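Local coordinates for protein L-Ala-D/L-Glu Epimerase (Escherichia coli, PDB 1JPD) that is an epimerase of the enolase superfamily, related to mandelate racemase and muconate lactonizing enzyme, with a TIM-barrel-like C-terminal domain, at residues A[231-237]-A[259-263]. Residues are numbered along the deposited sequence; the frame is centred on the assembly and turned at random.
Sequences CHTRSNL and EALAL
Arg234 meets Glu259 side-on in a two-nitrogen salt bridge, one nitrogen to each carboxylate oxygen. Arg234 NE reaches Glu259 OE2 at 2.7 Å, with that oxygen in the guanidinium plane, while Arg234 NH2 donates to Glu259 OE1 at 2.8 Å, on the syn lone pair of an oxygen tilted from the guanidinium plane. The fit is not flat: NE comes from the syn side of OE2 but out of the carboxylate plane, the two planes are turned 46° apart, and the NH2 bond is the more bent, with an N-H...O angle of 137°. A bend of the arginine chain at chi3 (-68°) swings the guanidinium over helix 257-269, where Ala262 CB lies over one face, toward its rim, 3.6 Å from Arg234 NH1. A further bond to Glu259 OE2, though a weak one, comes from Arg234 N (3.5 Å).

Within the loop, the backbone N atoms of His232 and Thr233 both donate to Asn236 OD1, the Thr233 bond being 3.1 Å long and nearly straight. Thr233 OG1 accepts from Ser235 N, an ST turn. Apolar contacts accompany the polar ones: Leu263 CD1 packs 4.0 Å from Leu237 CD1, and Leu263 CD2 approaches Cys231 SG.

The contact thus ties the loop between strand 225-227 and helix 237-240 to helix 257-269 in the barrel domain; Leu263 also touches Thr254 of helix 251-254, and both Cys231 and Leu263 reach strand 246-249, at Val247 and Ile249 respectively.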
ATOM      1  N   CYS A 231      -5.518   9.377  -3.302  1.00 39.89           N
ATOM      2  CA  CYS A 231      -4.566   9.100  -4.369  1.00 41.47           C
ATOM      3  C   CYS A 231      -4.677   7.710  -4.998  1.00 44.89           C
ATOM      4  O   CYS A 231      -4.407   6.714  -4.329  1.00 44.10           O
ATOM      5  CB  CYS A 231      -3.147   9.263  -3.849  1.00 43.89           C
ATOM      6  SG  CYS A 231      -1.921   8.666  -5.021  1.00 51.73           S
ATOM      7  N   HIS A 232      -5.046   7.642  -6.278  1.00 45.68           N
ATOM      8  CA  HIS A 232      -5.153   6.353  -6.975  1.00 48.62           C
ATOM      9  C   HIS A 232      -4.104   6.218  -8.069  1.00 46.33           C
ATOM     10  O   HIS A 232      -3.281   5.298  -8.057  1.00 41.46           O
ATOM     11  CB  HIS A 232      -6.505   6.172  -7.666  1.00 56.36           C
ATOM     12  CG  HIS A 232      -7.687   6.311  -6.765  1.00 65.23           C
ATOM     13  ND1 HIS A 232      -8.904   5.735  -7.060  1.00 70.82           N
ATOM     14  CD2 HIS A 232      -7.868   7.012  -5.622  1.00 66.89           C
ATOM     15  CE1 HIS A 232      -9.785   6.078  -6.137  1.00 73.08           C
ATOM     16  NE2 HIS A 232      -9.182   6.854  -5.253  1.00 71.11           N
ATOM     17  N   THR A 233      -4.171   7.131  -9.033  1.00 39.74           N
ATOM     18  CA  THR A 233      -3.260   7.123 -10.171  1.00 42.35           C
ATOM     19  C   THR A 233      -2.732   8.527 -10.459  1.00 43.08           C
ATOM     20  O   THR A 233      -3.065   9.473  -9.751  1.00 43.07           O
ATOM     21  CB  THR A 233      -3.983   6.608 -11.438  1.00 40.30           C
ATOM     22  OG1 THR A 233      -4.944   7.581 -11.867  1.00 35.28           O
ATOM     23  CG2 THR A 233      -4.714   5.304 -11.143  1.00 32.25           C
ATOM     24  N   ARG A 234      -1.921   8.660 -11.506  1.00 43.44           N
ATOM     25  CA  ARG A 234      -1.366   9.961 -11.887  1.00 41.64           C
ATOM     26  C   ARG A 234      -2.472  10.979 -12.139  1.00 42.60           C
ATOM     27  O   ARG A 234      -2.274  12.181 -11.987  1.00 45.55           O
ATOM     28  CB  ARG A 234      -0.508   9.818 -13.143  1.00 38.84           C
ATOM     29  CG  ARG A 234       0.811   9.104 -12.897  1.00 44.08           C
ATOM     30  CD  ARG A 234       1.468   8.726 -14.190  1.00 41.14           C
ATOM     31  NE  ARG A 234       0.710   7.684 -14.877  1.00 47.74           N
ATOM     32  CZ  ARG A 234       0.954   7.283 -16.121  1.00 47.51           C
ATOM     33  NH1 ARG A 234       1.933   7.844 -16.818  1.00 42.86           N
ATOM     34  NH2 ARG A 234       0.226   6.318 -16.665  1.00 48.99           N
ATOM     35  N   SER A 235      -3.642  10.474 -12.506  1.00 41.75           N
ATOM     36  CA  SER A 235      -4.809  11.291 -12.797  1.00 43.11           C
ATOM     37  C   SER A 235      -5.245  12.211 -11.644  1.00 47.56           C
ATOM     38  O   SER A 235      -5.819  13.276 -11.886  1.00 48.86           O
ATOM     39  CB  SER A 235      -5.959  10.363 -13.206  1.00 47.27           C
ATOM     40  OG  SER A 235      -7.168  11.064 -13.432  1.00 51.82           O
ATOM     41  N   ASN A 236      -4.981  11.814 -10.400  1.00 49.53           N
ATOM     42  CA  ASN A 236      -5.372  12.637  -9.253  1.00 50.32           C
ATOM     43  C   ASN A 236      -4.295  13.665  -8.873  1.00 52.96           C
ATOM     44  O   ASN A 236      -4.561  14.605  -8.115  1.00 52.63           O
ATOM     45  CB  ASN A 236      -5.679  11.760  -8.022  1.00 50.87           C
ATOM     46  CG  ASN A 236      -6.578  10.562  -8.344  1.00 55.67           C
ATOM     47  OD1 ASN A 236      -6.092   9.477  -8.661  1.00 57.65           O
ATOM     48  ND2 ASN A 236      -7.891  10.758  -8.264  1.00 55.48           N
ATOM     49  N   LEU A 237      -3.085  13.500  -9.402  1.00 51.27           N
ATOM     50  CA  LEU A 237      -1.988  14.410  -9.067  1.00 52.37           C
ATOM     51  C   LEU A 237      -2.313  15.900  -9.130  1.00 54.16           C
ATOM     52  O   LEU A 237      -1.825  16.679  -8.314  1.00 57.57           O
ATOM     53  CB  LEU A 237      -0.765  14.107  -9.935  1.00 45.65           C
ATOM     54  CG  LEU A 237      -0.051  12.826  -9.506  1.00 47.23           C
ATOM     55  CD1 LEU A 237       1.131  12.534 -10.415  1.00 43.91           C
ATOM     56  CD2 LEU A 237       0.403  12.986  -8.071  1.00 45.25           C
ATOM     57  N   GLU A 259       1.531   1.156 -13.484  1.00 45.54           N
ATOM     58  CA  GLU A 259       1.037   2.488 -13.160  1.00 43.71           C
ATOM     59  C   GLU A 259       1.723   2.997 -11.898  1.00 42.72           C
ATOM     60  O   GLU A 259       2.039   4.180 -11.793  1.00 43.72           O
ATOM     61  CB  GLU A 259      -0.479   2.469 -12.961  1.00 41.65           C
ATOM     62  CG  GLU A 259      -1.101   3.834 -12.688  1.00 45.77           C
ATOM     63  CD  GLU A 259      -0.908   4.820 -13.834  1.00 50.57           C
ATOM     64  OE1 GLU A 259      -0.728   4.362 -14.980  1.00 49.78           O
ATOM     65  OE2 GLU A 259      -0.952   6.050 -13.591  1.00 49.67           O
ATOM     66  N   ALA A 260       1.963   2.105 -10.945  1.00 38.62           N
ATOM     67  CA  ALA A 260       2.629   2.501  -9.709  1.00 40.92           C
ATOM     68  C   ALA A 260       3.974   3.149 -10.046  1.00 43.75           C
ATOM     69  O   ALA A 260       4.286   4.229  -9.546  1.00 47.03           O
ATOM     70  CB  ALA A 260       2.833   1.288  -8.802  1.00 35.65           C
ATOM     71  N   LEU A 261       4.760   2.491 -10.900  1.00 41.40           N
ATOM     72  CA  LEU A 261       6.065   3.008 -11.311  1.00 42.52           C
ATOM     73  C   LEU A 261       5.948   4.375 -11.981  1.00 43.14           C
ATOM     74  O   LEU A 261       6.689   5.305 -11.654  1.00 49.00           O
ATOM     75  CB  LEU A 261       6.759   2.024 -12.266  1.00 41.16           C
ATOM     76  CG  LEU A 261       7.294   0.728 -11.631  1.00 44.23           C
ATOM     77  CD1 LEU A 261       7.664  -0.281 -12.700  1.00 34.61           C
ATOM     78  CD2 LEU A 261       8.489   1.055 -10.752  1.00 38.32           C
ATOM     79  N   ALA A 262       5.018   4.499 -12.918  1.00 41.31           N
ATOM     80  CA  ALA A 262       4.821   5.761 -13.615  1.00 43.31           C
ATOM     81  C   ALA A 262       4.323   6.831 -12.647  1.00 45.19           C
ATOM     82  O   ALA A 262       4.578   8.021 -12.838  1.00 50.56           O
ATOM     83  CB  ALA A 262       3.822   5.579 -14.749  1.00 46.72           C
ATOM     84  N   LEU A 263       3.608   6.402 -11.610  1.00 43.14           N
ATOM     85  CA  LEU A 263       3.081   7.329 -10.622  1.00 37.82           C
ATOM     86  C   LEU A 263       4.222   7.843  -9.769  1.00 36.74           C
ATOM     87  O   LEU A 263       4.282   9.029  -9.467  1.00 39.25           O
ATOM     88  CB  LEU A 263       2.023   6.646  -9.744  1.00 36.58           C
ATOM     89  CG  LEU A 263       1.456   7.422  -8.546  1.00 35.09           C
ATOM     90  CD1 LEU A 263       1.027   8.809  -8.964  1.00 35.89           C
ATOM     91  CD2 LEU A 263       0.286   6.658  -7.961  1.00 35.36           C
TER